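Local structure of SM80.1 Vicilin (5VF5) at residues G28-L33 / S52-E57; T81-E86 / T108-N113; F211-E216 / I228-E233; R276-C281 / K308-L313. The protein probably serves as a seed storage protein of the 7S vicilin type, built from two cupin domains, and binds copper in one of them. All coordinates share one frame; numbering follows the deposited sequence. Where two conformers were deposited one is given.

Contact 1: G28-L33 / S52-E57. With NA (sodium ion), chain B.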
loop_
_atom_site.group_PDB
_atom_site.type_symbol
_atom_site.label_atom_id
_atom_site.label_comp_id
_atom_site.label_asym_id
_atom_site.label_seq_id
_atom_site.Cartn_x
_atom_site.Cartn_y
_atom_site.Cartn_z
ATOM N N GLY A 28 -11.209 1.828 15.973
ATOM C CA GLY A 28 -10.448 1.910 14.751
ATOM C C GLY A 28 -11.301 1.543 13.567
ATOM O O GLY A 28 -12.536 1.630 13.600
ATOM N N ASP A 29 -10.630 1.153 12.493
ATOM C CA ASP A 29 -11.314 0.766 11.279
ATOM C C ASP A 29 -10.421 -0.128 10.437
ATOM O O ASP A 29 -9.192 -0.094 10.538
ATOM C CB ASP A 29 -11.715 1.998 10.487
ATOM C CG ASP A 29 -12.815 1.707 9.433
ATOM O OD1 ASP A 29 -13.588 0.707 9.518
ATOM O OD2 ASP A 29 -12.893 2.522 8.518
ATOM N N PHE A 30 -11.061 -0.919 9.613
ATOM C CA PHE A 30 -10.422 -1.701 8.565
ATOM C C PHE A 30 -11.263 -1.472 7.339
ATOM O O PHE A 30 -12.448 -1.871 7.339
ATOM C CB PHE A 30 -10.398 -3.191 8.913
ATOM C CG PHE A 30 -9.910 -4.077 7.792
ATOM C CD1 PHE A 30 -8.746 -3.792 7.115
ATOM C CD2 PHE A 30 -10.666 -5.179 7.384
ATOM C CE1 PHE A 30 -8.284 -4.625 6.104
ATOM C CE2 PHE A 30 -10.234 -5.995 6.360
ATOM C CZ PHE A 30 -9.042 -5.703 5.703
ATOM N N ARG A 31 -10.688 -0.836 6.320
ATOM C CA ARG A 31 -11.418 -0.540 5.111
ATOM C C ARG A 31 -10.659 -0.978 3.913
ATOM O O ARG A 31 -9.438 -0.850 3.872
ATOM C CB ARG A 31 -11.827 0.904 5.009
ATOM C CG ARG A 31 -10.816 1.952 5.176
ATOM C CD ARG A 31 -11.607 3.267 5.372
ATOM N NE ARG A 31 -10.639 4.288 5.534
ATOM C CZ ARG A 31 -10.134 4.695 6.676
ATOM N NH1 ARG A 31 -9.213 5.626 6.639
ATOM N NH2 ARG A 31 -10.587 4.239 7.853
ATOM N N ILE A 32 -11.357 -1.507 2.932
ATOM C CA ILE A 32 -10.754 -2.150 1.792
ATOM C C ILE A 32 -11.344 -1.582 0.517
ATOM O O ILE A 32 -12.545 -1.331 0.379
ATOM C CB ILE A 32 -10.921 -3.673 1.858
ATOM C CG1 ILE A 32 -10.148 -4.417 0.763
ATOM C CG2 ILE A 32 -12.356 -4.092 1.905
ATOM C CD1 ILE A 32 -10.051 -5.929 1.031
ATOM N N LEU A 33 -10.476 -1.331 -0.444
ATOM C CA LEU A 33 -10.917 -0.855 -1.753
ATOM C C LEU A 33 -11.609 -2.014 -2.475
ATOM O O LEU A 33 -11.232 -3.173 -2.274
ATOM C CB LEU A 33 -9.698 -0.403 -2.532
ATOM C CG LEU A 33 -9.833 0.525 -3.668
ATOM C CD1 LEU A 33 -10.566 1.834 -3.271
ATOM C CD2 LEU A 33 -8.440 0.843 -4.191
ATOM N N SER A 52 -5.905 -2.070 1.304
ATOM C CA SER A 52 -6.740 -1.713 2.454
ATOM C C SER A 52 -5.951 -0.847 3.423
ATOM O O SER A 52 -4.719 -0.695 3.306
ATOM C CB SER A 52 -7.251 -2.991 3.146
ATOM O OG SER A 52 -6.162 -3.796 3.588
ATOM N N VAL A 53 -6.666 -0.327 4.393
ATOM C CA VAL A 53 -6.095 0.459 5.470
ATOM C C VAL A 53 -6.622 -0.094 6.799
ATOM O O VAL A 53 -7.787 -0.439 6.895
ATOM C CB VAL A 53 -6.375 1.988 5.338
ATOM C CG1 VAL A 53 -5.927 2.759 6.577
ATOM C CG2 VAL A 53 -5.683 2.556 4.115
ATOM N N ILE A 54 -5.710 -0.243 7.773
ATOM C CA ILE A 54 -6.053 -0.529 9.150
ATOM C C ILE A 54 -5.674 0.688 9.968
ATOM O O ILE A 54 -4.534 1.154 9.898
ATOM C CB ILE A 54 -5.288 -1.762 9.691
ATOM C CG1 ILE A 54 -5.553 -2.989 8.814
ATOM C CG2 ILE A 54 -5.674 -1.988 11.152
ATOM C CD1 ILE A 54 -4.691 -4.194 9.125
ATOM N N GLU A 55 -6.603 1.163 10.789
ATOM C CA GLU A 55 -6.406 2.288 11.690
ATOM C C GLU A 55 -6.761 1.842 13.096
ATOM O O GLU A 55 -7.835 1.267 13.306
ATOM C CB GLU A 55 -7.372 3.409 11.343
ATOM C CG GLU A 55 -7.167 4.011 10.011
ATOM C CD GLU A 55 -8.124 5.165 9.742
ATOM O OE1 GLU A 55 -9.221 5.268 10.365
ATOM O OE2 GLU A 55 -7.793 5.937 8.835
ATOM N N LEU A 56 -5.839 2.024 14.038
ATOM C CA LEU A 56 -6.107 1.753 15.451
ATOM C C LEU A 56 -5.986 3.092 16.196
ATOM O O LEU A 56 -4.941 3.743 16.162
ATOM C CB LEU A 56 -5.131 0.716 16.052
ATOM C CG LEU A 56 -5.629 -0.737 16.055
ATOM C CD1 LEU A 56 -5.790 -1.248 14.648
ATOM C CD2 LEU A 56 -4.724 -1.653 16.872
ATOM N N GLU A 57 -7.024 3.428 16.937
ATOM C CA GLU A 57 -6.941 4.537 17.894
ATOM C C GLU A 57 -5.929 4.233 18.985
ATOM O O GLU A 57 -5.538 3.088 19.193
ATOM C CB GLU A 57 -8.317 4.740 18.522
ATOM C CG GLU A 57 -9.419 5.236 17.574
ATOM C CD GLU A 57 -9.339 6.693 17.191
ATOM O OE1 GLU A 57 -8.428 7.399 17.656
ATOM O OE2 GLU A 57 -10.215 7.118 16.405
HETATM NA NA NA B . -14.546 2.865 13.576
HETATM O O HOH W 1 -15.374 1.193 12.022
HETATM O O HOH W 2 -14.115 4.518 15.342
HETATM O O HOH W 3 -13.813 4.527 12.095
#
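Asp29 and Arg31 pair with Glu55 and Val53 across two antiparallel strands whose axes approach to 4.7 Å at 176°, each pair closed by two backbone hydrogen bonds. Strands 28-32 and 49-56 are neighbours in one antiparallel sheet, and 49-56 pairs on with 120-128 in the first cupin domain. The face of Asp29, Arg31, Val53 and Glu55 is dominated by charge. Arg31 grips the Glu55 carboxylate end-on with two nitrogens, NH1 to OE2 at 2.6 Å and NH2 to OE1 at 3.0 Å. Both oxygens are met from above the carboxylate plane, which stands 84° from the guanidinium. Arg31 NH2 also reaches Asp29 OD2 (3.0 Å) on the anti side, whereas Asp29 OD1 accepts from water 1 and is hydrogen-bonded to Ser21 OG. On the apolar face, Phe30 CG is set anti to the backbone N (chi1 173°), and the Phe30 ring then presents CD1 to Ile54 CG1 at 3.7 Å. Gly28 O binds the sodium ion at 2.4 Å, alongside Ala25 O and three waters. One guanidinium thus joins two carboxylates and would be expected to offset their repulsion, while water 1 links Asp29 to the sodium shell.

Contact 2: T81-E86 / T108-N113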
loop_
_atom_site.group_PDB
_atom_site.type_symbol
_atom_site.label_atom_id
_atom_site.label_comp_id
_atom_site.label_asym_id
_atom_site.label_seq_id
_atom_site.Cartn_x
_atom_site.Cartn_y
_atom_site.Cartn_z
ATOM N N THR A 81 1.910 -3.069 17.915
ATOM C CA THR A 81 2.495 -4.359 18.068
ATOM C C THR A 81 1.638 -5.374 17.322
ATOM O O THR A 81 0.433 -5.400 17.533
ATOM C CB THR A 81 2.594 -4.723 19.558
ATOM O OG1 THR A 81 3.423 -3.734 20.182
ATOM C CG2 THR A 81 3.192 -6.131 19.714
ATOM N N ILE A 82 2.264 -6.165 16.458
ATOM C CA ILE A 82 1.602 -7.276 15.790
ATOM C C ILE A 82 2.011 -8.562 16.461
ATOM O O ILE A 82 3.191 -8.815 16.685
ATOM C CB ILE A 82 1.868 -7.331 14.273
ATOM C CG1 ILE A 82 0.967 -8.375 13.626
ATOM C CG2 ILE A 82 3.356 -7.574 13.948
ATOM C CD1 ILE A 82 0.937 -8.307 12.137
ATOM N N SER A 83 1.053 -9.402 16.776
ATOM C CA SER A 83 1.275 -10.714 17.302
ATOM C C SER A 83 0.763 -11.756 16.319
ATOM O O SER A 83 -0.394 -11.682 15.910
ATOM C CB SER A 83 0.622 -10.859 18.672
ATOM O OG SER A 83 1.096 -9.862 19.575
ATOM N N ILE A 84 1.585 -12.726 15.952
ATOM C CA ILE A 84 1.291 -13.713 14.934
ATOM C C ILE A 84 1.326 -15.099 15.585
ATOM O O ILE A 84 2.356 -15.507 16.133
ATOM C CB ILE A 84 2.310 -13.649 13.792
ATOM C CG1 ILE A 84 2.478 -12.223 13.315
ATOM C CG2 ILE A 84 1.916 -14.605 12.682
ATOM C CD1 ILE A 84 3.608 -11.992 12.340
ATOM N N ALA A 85 0.237 -15.821 15.508
ATOM C CA ALA A 85 0.054 -17.144 16.089
ATOM C C ALA A 85 -0.060 -18.180 14.972
ATOM O O ALA A 85 -0.988 -18.163 14.196
ATOM C CB ALA A 85 -1.146 -17.190 16.988
ATOM N N GLU A 86 0.910 -19.034 14.831
ATOM C CA GLU A 86 0.827 -20.138 13.904
ATOM C C GLU A 86 0.578 -21.403 14.720
ATOM O O GLU A 86 0.418 -21.343 15.937
ATOM C CB GLU A 86 2.087 -20.188 13.022
ATOM C CG GLU A 86 1.833 -19.296 11.775
ATOM C CD GLU A 86 3.007 -18.612 11.128
ATOM O OE1 GLU A 86 4.039 -18.329 11.798
ATOM O OE2 GLU A 86 2.863 -18.316 9.908
ATOM N N THR A 108 -2.846 -16.163 11.955
ATOM C CA THR A 108 -3.719 -15.511 12.954
ATOM C C THR A 108 -2.986 -14.373 13.614
ATOM O O THR A 108 -1.902 -14.588 14.217
ATOM C CB THR A 108 -4.232 -16.514 13.995
ATOM O OG1 THR A 108 -5.008 -17.515 13.340
ATOM C CG2 THR A 108 -5.063 -15.853 15.057
ATOM N N ILE A 109 -3.495 -13.179 13.452
ATOM C CA ILE A 109 -2.876 -12.008 13.991
ATOM C C ILE A 109 -3.800 -11.224 14.917
ATOM O O ILE A 109 -5.030 -11.252 14.776
ATOM C CB ILE A 109 -2.345 -11.065 12.910
ATOM C CG1 ILE A 109 -3.450 -10.387 12.139
ATOM C CG2 ILE A 109 -1.369 -11.771 11.982
ATOM C CD1 ILE A 109 -2.978 -9.192 11.346
ATOM N N HIS A 110 -3.186 -10.514 15.861
ATOM C CA HIS A 110 -3.836 -9.458 16.584
ATOM C C HIS A 110 -2.946 -8.242 16.633
ATOM O O HIS A 110 -1.701 -8.369 16.446
ATOM C CB HIS A 110 -4.394 -9.922 17.954
ATOM C CG HIS A 110 -3.386 -10.454 18.918
ATOM N ND1 HIS A 110 -2.631 -9.624 19.706
ATOM C CD2 HIS A 110 -3.114 -11.717 19.311
ATOM C CE1 HIS A 110 -1.902 -10.364 20.527
ATOM N NE2 HIS A 110 -2.174 -11.636 20.315
ATOM N N LEU A 111 -3.540 -7.068 16.842
ATOM C CA LEU A 111 -2.790 -5.803 16.800
ATOM C C LEU A 111 -3.095 -4.998 18.043
ATOM O O LEU A 111 -4.232 -5.009 18.526
ATOM C CB LEU A 111 -3.191 -4.987 15.576
ATOM C CG LEU A 111 -2.881 -5.540 14.187
ATOM C CD1 LEU A 111 -3.552 -4.686 13.128
ATOM C CD2 LEU A 111 -1.391 -5.622 13.933
ATOM N N LEU A 112 -2.079 -4.276 18.507
ATOM C CA LEU A 112 -2.189 -3.453 19.695
ATOM C C LEU A 112 -1.552 -2.101 19.438
ATOM O O LEU A 112 -0.379 -2.038 19.058
ATOM C CB LEU A 112 -1.452 -4.150 20.857
ATOM C CG LEU A 112 -1.334 -3.416 22.178
ATOM C CD1 LEU A 112 -2.727 -3.228 22.765
ATOM C CD2 LEU A 112 -0.415 -4.198 23.099
ATOM N N ASN A 113 -2.276 -1.029 19.706
ATOM C CA ASN A 113 -1.690 0.300 19.710
ATOM C C ASN A 113 -1.586 0.666 21.194
ATOM O O ASN A 113 -2.593 0.917 21.829
ATOM C CB ASN A 113 -2.561 1.298 18.943
ATOM C CG ASN A 113 -1.961 2.712 18.919
ATOM O OD1 ASN A 113 -0.870 2.930 19.468
ATOM N ND2 ASN A 113 -2.640 3.657 18.262
HETATM O O HOH W 4 -2.620 -19.021 12.580
#
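Five backbone hydrogen bonds join Thr81, Ser83 and Ala85 to Leu112, His110 and Thr108. Thr81 and Ser83 each use both N and O, with Ser83 N to His110 O (3.0 Å) nearly straight at 175°; Ala85 contributes its N. The strands run antiparallel at 160°, and CA-H...O contacts such as Ile109 CA to Ser83 O (3.2 Å) fill the intervals between the pairs. Apolar contacts occupy the face of Ile82, Ile84, Ile109 and Leu111. Ile82 and Leu111 lie side by side and point the same way, Ile82 CG1 meeting Leu111 CD2 at 3.6 Å; Ile84 CG1 lies likewise beside Ile109 CG2 at 4.1 Å. A CH-pi contact marks the other face: in the conformer described, Ser83 CB sits over the His110 ring, 3.4 Å from its centroid and offset toward the rim near CE1. His110 CG lies between its backbone N and carbonyl carbon (chi1 60°), which starts the imidazole on its course over Ser83. Strand 90-96 flanks this pair beyond 79-85, and strand 60-65 beyond 108-113, all in one antiparallel cupin sheet. Helix 186-192 packs on the Ser83 and His110 face through Ile192, with Ile189 also touching Leu112, while Phe93 of strand 90-96 packs against Ile82 and Ile84.

Contact 3: F211-E216 / I228-E233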
loop_
_atom_site.group_PDB
_atom_site.type_symbol
_atom_site.label_atom_id
_atom_site.label_comp_id
_atom_site.label_asym_id
_atom_site.label_seq_id
_atom_site.Cartn_x
_atom_site.Cartn_y
_atom_site.Cartn_z
ATOM N N PHE A 211 11.276 -5.043 8.117
ATOM C CA PHE A 211 12.404 -4.280 7.670
ATOM C C PHE A 211 11.993 -2.844 7.413
ATOM O O PHE A 211 10.821 -2.548 7.221
ATOM C CB PHE A 211 13.067 -4.889 6.419
ATOM C CG PHE A 211 12.126 -5.202 5.305
ATOM C CD1 PHE A 211 11.462 -6.422 5.263
ATOM C CD2 PHE A 211 11.971 -4.316 4.245
ATOM C CE1 PHE A 211 10.603 -6.733 4.199
ATOM C CE2 PHE A 211 11.129 -4.621 3.195
ATOM C CZ PHE A 211 10.462 -5.827 3.163
ATOM N N ASN A 212 12.972 -1.954 7.343
ATOM C CA ASN A 212 12.716 -0.508 7.297
ATOM C C ASN A 212 13.883 0.157 6.579
ATOM O O ASN A 212 15.041 -0.059 6.946
ATOM C CB ASN A 212 12.561 -0.000 8.724
ATOM C CG ASN A 212 12.042 1.424 8.813
ATOM O OD1 ASN A 212 12.598 2.319 8.196
ATOM N ND2 ASN A 212 10.967 1.648 9.631
ATOM N N LEU A 213 13.583 0.912 5.524
ATOM C CA LEU A 213 14.628 1.524 4.700
ATOM C C LEU A 213 14.722 3.040 4.916
ATOM O O LEU A 213 15.470 3.696 4.194
ATOM C CB LEU A 213 14.338 1.232 3.217
ATOM C CG LEU A 213 14.502 -0.217 2.720
ATOM C CD1 LEU A 213 13.384 -1.160 3.166
ATOM C CD2 LEU A 213 14.578 -0.242 1.198
ATOM N N MET A 214 14.005 3.564 5.920
ATOM C CA MET A 214 13.839 5.017 6.106
ATOM C C MET A 214 15.175 5.738 6.231
ATOM O O MET A 214 15.329 6.850 5.733
ATOM C CB MET A 214 13.014 5.330 7.359
ATOM C CG MET A 214 11.500 5.296 7.175
ATOM S SD MET A 214 10.656 6.037 8.595
ATOM C CE MET A 214 11.193 7.737 8.465
ATOM N N LYS A 215 16.137 5.081 6.877
ATOM C CA LYS A 215 17.467 5.685 7.174
ATOM C C LYS A 215 18.520 5.513 6.053
ATOM O O LYS A 215 19.634 6.050 6.134
ATOM C CB LYS A 215 18.031 5.146 8.486
ATOM C CG LYS A 215 17.254 5.602 9.713
ATOM C CD LYS A 215 17.822 4.977 10.973
ATOM C CE LYS A 215 17.424 5.756 12.219
ATOM N NZ LYS A 215 18.026 5.158 13.443
ATOM N N GLU A 216 18.162 4.776 5.014
ATOM C CA GLU A 216 19.067 4.523 3.900
ATOM C C GLU A 216 19.087 5.709 2.961
ATOM O O GLU A 216 18.140 6.508 2.916
ATOM C CB GLU A 216 18.632 3.266 3.134
ATOM C CG GLU A 216 18.678 2.026 4.017
ATOM C CD GLU A 216 18.335 0.757 3.289
ATOM O OE1 GLU A 216 18.199 0.762 2.043
ATOM O OE2 GLU A 216 18.219 -0.278 3.977
ATOM N N ILE A 228 12.749 5.704 -2.422
ATOM C CA ILE A 228 13.427 4.447 -2.121
ATOM C C ILE A 228 12.444 3.321 -2.123
ATOM O O ILE A 228 11.226 3.536 -1.929
ATOM C CB ILE A 228 14.258 4.469 -0.872
ATOM C CG1 ILE A 228 15.319 3.310 -0.854
ATOM C CG2 ILE A 228 13.343 4.448 0.341
ATOM C CD1 ILE A 228 16.305 3.362 0.302
ATOM N N GLU A 229 12.956 2.151 -2.460
ATOM C CA GLU A 229 12.130 1.021 -2.666
ATOM C C GLU A 229 12.736 -0.229 -2.091
ATOM O O GLU A 229 13.943 -0.452 -2.162
ATOM C CB GLU A 229 11.981 0.889 -4.167
ATOM C CG GLU A 229 11.328 -0.331 -4.665
ATOM C CD GLU A 229 11.272 -0.315 -6.157
ATOM O OE1 GLU A 229 10.317 0.244 -6.637
ATOM O OE2 GLU A 229 12.178 -0.869 -6.821
ATOM N N ALA A 230 11.862 -1.052 -1.538
ATOM C CA ALA A 230 12.153 -2.410 -1.174
ATOM C C ALA A 230 11.719 -3.294 -2.337
ATOM O O ALA A 230 10.521 -3.440 -2.594
ATOM C CB ALA A 230 11.409 -2.768 0.106
ATOM N N SER A 231 12.708 -3.848 -3.037
ATOM C CA SER A 231 12.511 -4.676 -4.221
ATOM C C SER A 231 12.634 -6.138 -3.871
ATOM O O SER A 231 13.380 -6.498 -2.935
ATOM C CB SER A 231 13.592 -4.393 -5.274
ATOM O OG SER A 231 14.875 -4.890 -4.851
ATOM N N PRO A 232 11.954 -7.007 -4.626
ATOM C CA PRO A 232 12.151 -8.442 -4.414
ATOM C C PRO A 232 13.551 -8.914 -4.771
ATOM O O PRO A 232 13.946 -9.975 -4.324
ATOM C CB PRO A 232 11.070 -9.084 -5.287
ATOM C CG PRO A 232 10.817 -8.068 -6.352
ATOM C CD PRO A 232 10.989 -6.759 -5.707
ATOM N N GLU A 233 14.290 -8.151 -5.583
ATOM C CA GLU A 233 15.692 -8.501 -5.853
ATOM C C GLU A 233 16.462 -8.548 -4.542
ATOM O O GLU A 233 17.300 -9.421 -4.342
ATOM C CB GLU A 233 16.326 -7.468 -6.791
ATOM C CG GLU A 233 16.018 -7.620 -8.268
ATOM C CD GLU A 233 14.800 -6.858 -8.745
ATOM O OE1 GLU A 233 13.919 -6.539 -7.885
ATOM O OE2 GLU A 233 14.719 -6.593 -9.977
#
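Leu213 meets Ile228, Glu229 and Ala230 with its side chain, which can be followed outward from CB in the conformer described. Leu213 CB lies 4.1 Å from Ile228 CD1. CG, anti to the carbonyl carbon (chi1 -70°), carries two methyls that divide between neighbours: Leu213 CD1 rests 4.0 Å from Ala230 CB, and CD2 comes within 3.4 Å of Glu229 O while also approaching the Ile228 side chain. Ala230 CB has a second neighbour in Phe211, whose CE2 touches it at 3.6 Å, near the ring plane and at the edge. At the other end Ile228 CD1 is 3.7 Å from Glu216 CB, the two side chains crossing at about a right angle; Glu216 OE1 forms a salt bridge with Arg234. The evidence is therefore for van der Waals packing between a loop and a strand. The loop has its own internal bonds: Asn212 OD1 accepts from Met214 N (3.0 Å) in an Asx turn, and a type I turn from Leu213 to Glu216 follows. Phe211 also stacks on Phe235 and pairs through its backbone with Val100 of strand 100-103. The loop before strand 220-222 thus packs on strand 225-230, which pairs with strand 243-250 in a sheet of the second cupin domain.

Contact 4: R276-C281 / K308-L313. With CU (copper (II) ion), chain D.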
loop_
_atom_site.group_PDB
_atom_site.type_symbol
_atom_site.label_atom_id
_atom_site.label_comp_id
_atom_site.label_asym_id
_atom_site.label_seq_id
_atom_site.Cartn_x
_atom_site.Cartn_y
_atom_site.Cartn_z
ATOM N N ARG A 276 -1.069 17.267 -7.892
ATOM C CA ARG A 276 -1.649 17.198 -9.238
ATOM C C ARG A 276 -0.878 16.083 -9.937
ATOM O O ARG A 276 0.332 16.021 -9.805
ATOM C CB ARG A 276 -1.424 18.594 -9.909
ATOM C CG ARG A 276 -1.379 18.810 -11.406
ATOM C CD ARG A 276 -0.990 20.286 -11.722
ATOM N NE ARG A 276 -1.011 20.572 -13.159
ATOM C CZ ARG A 276 -0.279 21.506 -13.788
ATOM N NH1 ARG A 276 0.554 22.281 -13.111
ATOM N NH2 ARG A 276 -0.377 21.670 -15.117
ATOM N N PHE A 277 -1.556 15.183 -10.638
ATOM C CA PHE A 277 -0.899 14.225 -11.485
ATOM C C PHE A 277 -1.284 14.387 -12.925
ATOM O O PHE A 277 -2.424 14.786 -13.225
ATOM C CB PHE A 277 -1.130 12.794 -11.011
ATOM C CG PHE A 277 -2.534 12.285 -11.201
ATOM C CD1 PHE A 277 -2.873 11.632 -12.381
ATOM C CD2 PHE A 277 -3.494 12.414 -10.211
ATOM C CE1 PHE A 277 -4.154 11.125 -12.570
ATOM C CE2 PHE A 277 -4.781 11.938 -10.403
ATOM C CZ PHE A 277 -5.110 11.310 -11.598
ATOM N N GLU A 278 -0.406 14.003 -13.827
ATOM C CA GLU A 278 -0.718 13.893 -15.252
ATOM C C GLU A 278 -0.093 12.600 -15.743
ATOM O O GLU A 278 1.085 12.338 -15.447
ATOM C CB GLU A 278 -0.166 15.046 -16.068
ATOM C CG GLU A 278 -0.716 16.386 -15.645
ATOM C CD GLU A 278 -0.448 17.498 -16.647
ATOM O OE1 GLU A 278 0.427 17.312 -17.547
ATOM O OE2 GLU A 278 -1.135 18.574 -16.532
ATOM N N MET A 279 -0.844 11.783 -16.424
ATOM C CA MET A 279 -0.452 10.511 -16.972
ATOM C C MET A 279 -0.786 10.523 -18.462
ATOM O O MET A 279 -1.795 11.133 -18.879
ATOM C CB MET A 279 -1.176 9.364 -16.237
ATOM C CG MET A 279 -0.660 7.963 -16.547
ATOM S SD MET A 279 -1.056 6.700 -15.316
ATOM C CE MET A 279 -2.824 6.718 -15.468
ATOM N N ALA A 280 0.013 9.816 -19.256
ATOM C CA ALA A 280 -0.240 9.598 -20.682
ATOM C C ALA A 280 -0.755 8.194 -20.865
ATOM O O ALA A 280 -0.038 7.243 -20.531
ATOM C CB ALA A 280 1.027 9.804 -21.478
ATOM N N CYS A 281 -1.983 8.027 -21.361
ATOM C CA CYS A 281 -2.566 6.676 -21.517
ATOM C C CYS A 281 -2.967 6.420 -22.956
ATOM O O CYS A 281 -3.816 7.127 -23.451
ATOM C CB CYS A 281 -3.793 6.486 -20.630
ATOM S SG CYS A 281 -4.592 4.853 -20.752
ATOM N N LYS A 308 -4.877 12.422 -22.096
ATOM C CA LYS A 308 -4.401 13.185 -20.964
ATOM C C LYS A 308 -5.201 12.802 -19.733
ATOM O O LYS A 308 -6.336 13.270 -19.580
ATOM C CB LYS A 308 -4.581 14.681 -21.246
ATOM C CG LYS A 308 -3.837 15.170 -22.476
ATOM C CD LYS A 308 -4.202 16.596 -22.841
ATOM C CE LYS A 308 -3.129 17.258 -23.702
ATOM N NZ LYS A 308 -2.961 16.590 -25.012
ATOM N N VAL A 309 -4.645 11.932 -18.886
ATOM C CA VAL A 309 -5.300 11.441 -17.706
ATOM C C VAL A 309 -4.791 12.226 -16.506
ATOM O O VAL A 309 -3.627 12.188 -16.185
ATOM C CB VAL A 309 -5.098 9.926 -17.516
ATOM C CG1 VAL A 309 -5.747 9.430 -16.247
ATOM C CG2 VAL A 309 -5.616 9.150 -18.724
ATOM N N ARG A 310 -5.654 13.026 -15.898
ATOM C CA ARG A 310 -5.261 14.010 -14.921
ATOM C C ARG A 310 -6.185 14.048 -13.745
ATOM O O ARG A 310 -7.347 13.671 -13.813
ATOM C CB ARG A 310 -5.152 15.379 -15.527
ATOM C CG ARG A 310 -4.230 15.424 -16.716
ATOM C CD ARG A 310 -4.183 16.758 -17.345
ATOM N NE ARG A 310 -3.230 16.778 -18.446
ATOM C CZ ARG A 310 -3.083 17.827 -19.250
ATOM N NH1 ARG A 310 -3.825 18.924 -19.060
ATOM N NH2 ARG A 310 -2.205 17.795 -20.230
ATOM N N GLY A 311 -5.643 14.533 -12.649
ATOM C CA GLY A 311 -6.393 14.722 -11.460
ATOM C C GLY A 311 -5.597 15.275 -10.323
ATOM O O GLY A 311 -4.421 15.653 -10.464
ATOM N N ASN A 312 -6.253 15.266 -9.185
ATOM C CA ASN A 312 -5.676 15.663 -7.938
ATOM C C ASN A 312 -5.796 14.528 -6.966
ATOM O O ASN A 312 -6.755 13.748 -7.005
ATOM C CB ASN A 312 -6.350 16.974 -7.473
ATOM C CG ASN A 312 -5.903 18.148 -8.380
ATOM O OD1 ASN A 312 -6.463 18.358 -9.462
ATOM N ND2 ASN A 312 -4.783 18.771 -8.030
ATOM N N LEU A 313 -4.753 14.390 -6.159
ATOM C CA LEU A 313 -4.677 13.390 -5.135
ATOM C C LEU A 313 -4.568 13.981 -3.740
ATOM O O LEU A 313 -3.758 14.887 -3.504
ATOM C CB LEU A 313 -3.457 12.480 -5.389
ATOM C CG LEU A 313 -3.545 11.584 -6.593
ATOM C CD1 LEU A 313 -2.179 11.015 -6.912
ATOM C CD2 LEU A 313 -4.570 10.475 -6.336
HETATM CU CU CU D . -3.138 3.138 -20.820
#
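Cys281 SG binds the copper ion at 2.2 Å, and Cys281 CB packs on Val309 CG2 at 3.7 Å; His283 and His325 supply the other two protein ligands. The position of SG follows from its lying anti to the backbone N (chi1 180°). Strands 275-281 and 307-313 form an antiparallel pair in a sheet of the second cupin domain, with copper at one end. Next to Cys281, Met279 and Val309 form a hydrogen-bonded pair, with Met279 N to Val309 O at 2.8 Å, and their side chains lie side by side, Met279 CE against Val309 CG1. At the next hydrogen-bonded pair, two residues further from the metal, Phe277 joins Gly311. Phe277 CG sits between the backbone N and carbonyl carbon (chi1 70°), and the ring lies across the Gly311 backbone: Gly311 N is 3.4 Å above the ring plane, and Phe277 CE2 is 3.4 Å from Gly311 CA. Leu313 CG adds an apolar contact 3.7 Å from Phe277 CD2. Phe329 of strand 327-331 touches both Phe277 and Leu313, and Tyr12 touches Met279 and Cys281. On the other face the Glu278 carboxylate stacks on the Arg310 guanidinium, their planes 1° apart, with Glu278 OE2 3.4 Å from Arg310 NE. Since that oxygen lies over the guanidinium face, this salt bridge rests on charge alone. Arg276 NH2 adds a weak hydrogen bond, part of a salt bridge, to Glu278 OE2. The chemistry is thus split: apolar packing beside a cysteine-histidine copper site on one face, and on the other a carboxylate whose charge would be shared by two arginines.

Along the chain the four contacts follow in series, none nested or crossed. Contact 1 closes an 18-residue connection and ties the sodium-side strand 28-32 to strand 49-56. Contact 2 then closes a 21-residue excursion containing strand 90-96, in the other sheet of the first cupin domain. These two touch: Asn113 ND2 is 3.1 Å from Leu56 O, and Leu111 packs on Ile54 and Leu56. Contact 3, in the second cupin range, closes 11 residues and ties the loop before strand 220-222 to strand 225-230. Contact 4 closes 26 residues, partly unmodelled, and ties strand 275-281 to strand 307-313 near copper. Its centre is about 38 Å from that of contact 2, on opposite sides of the chain's centre.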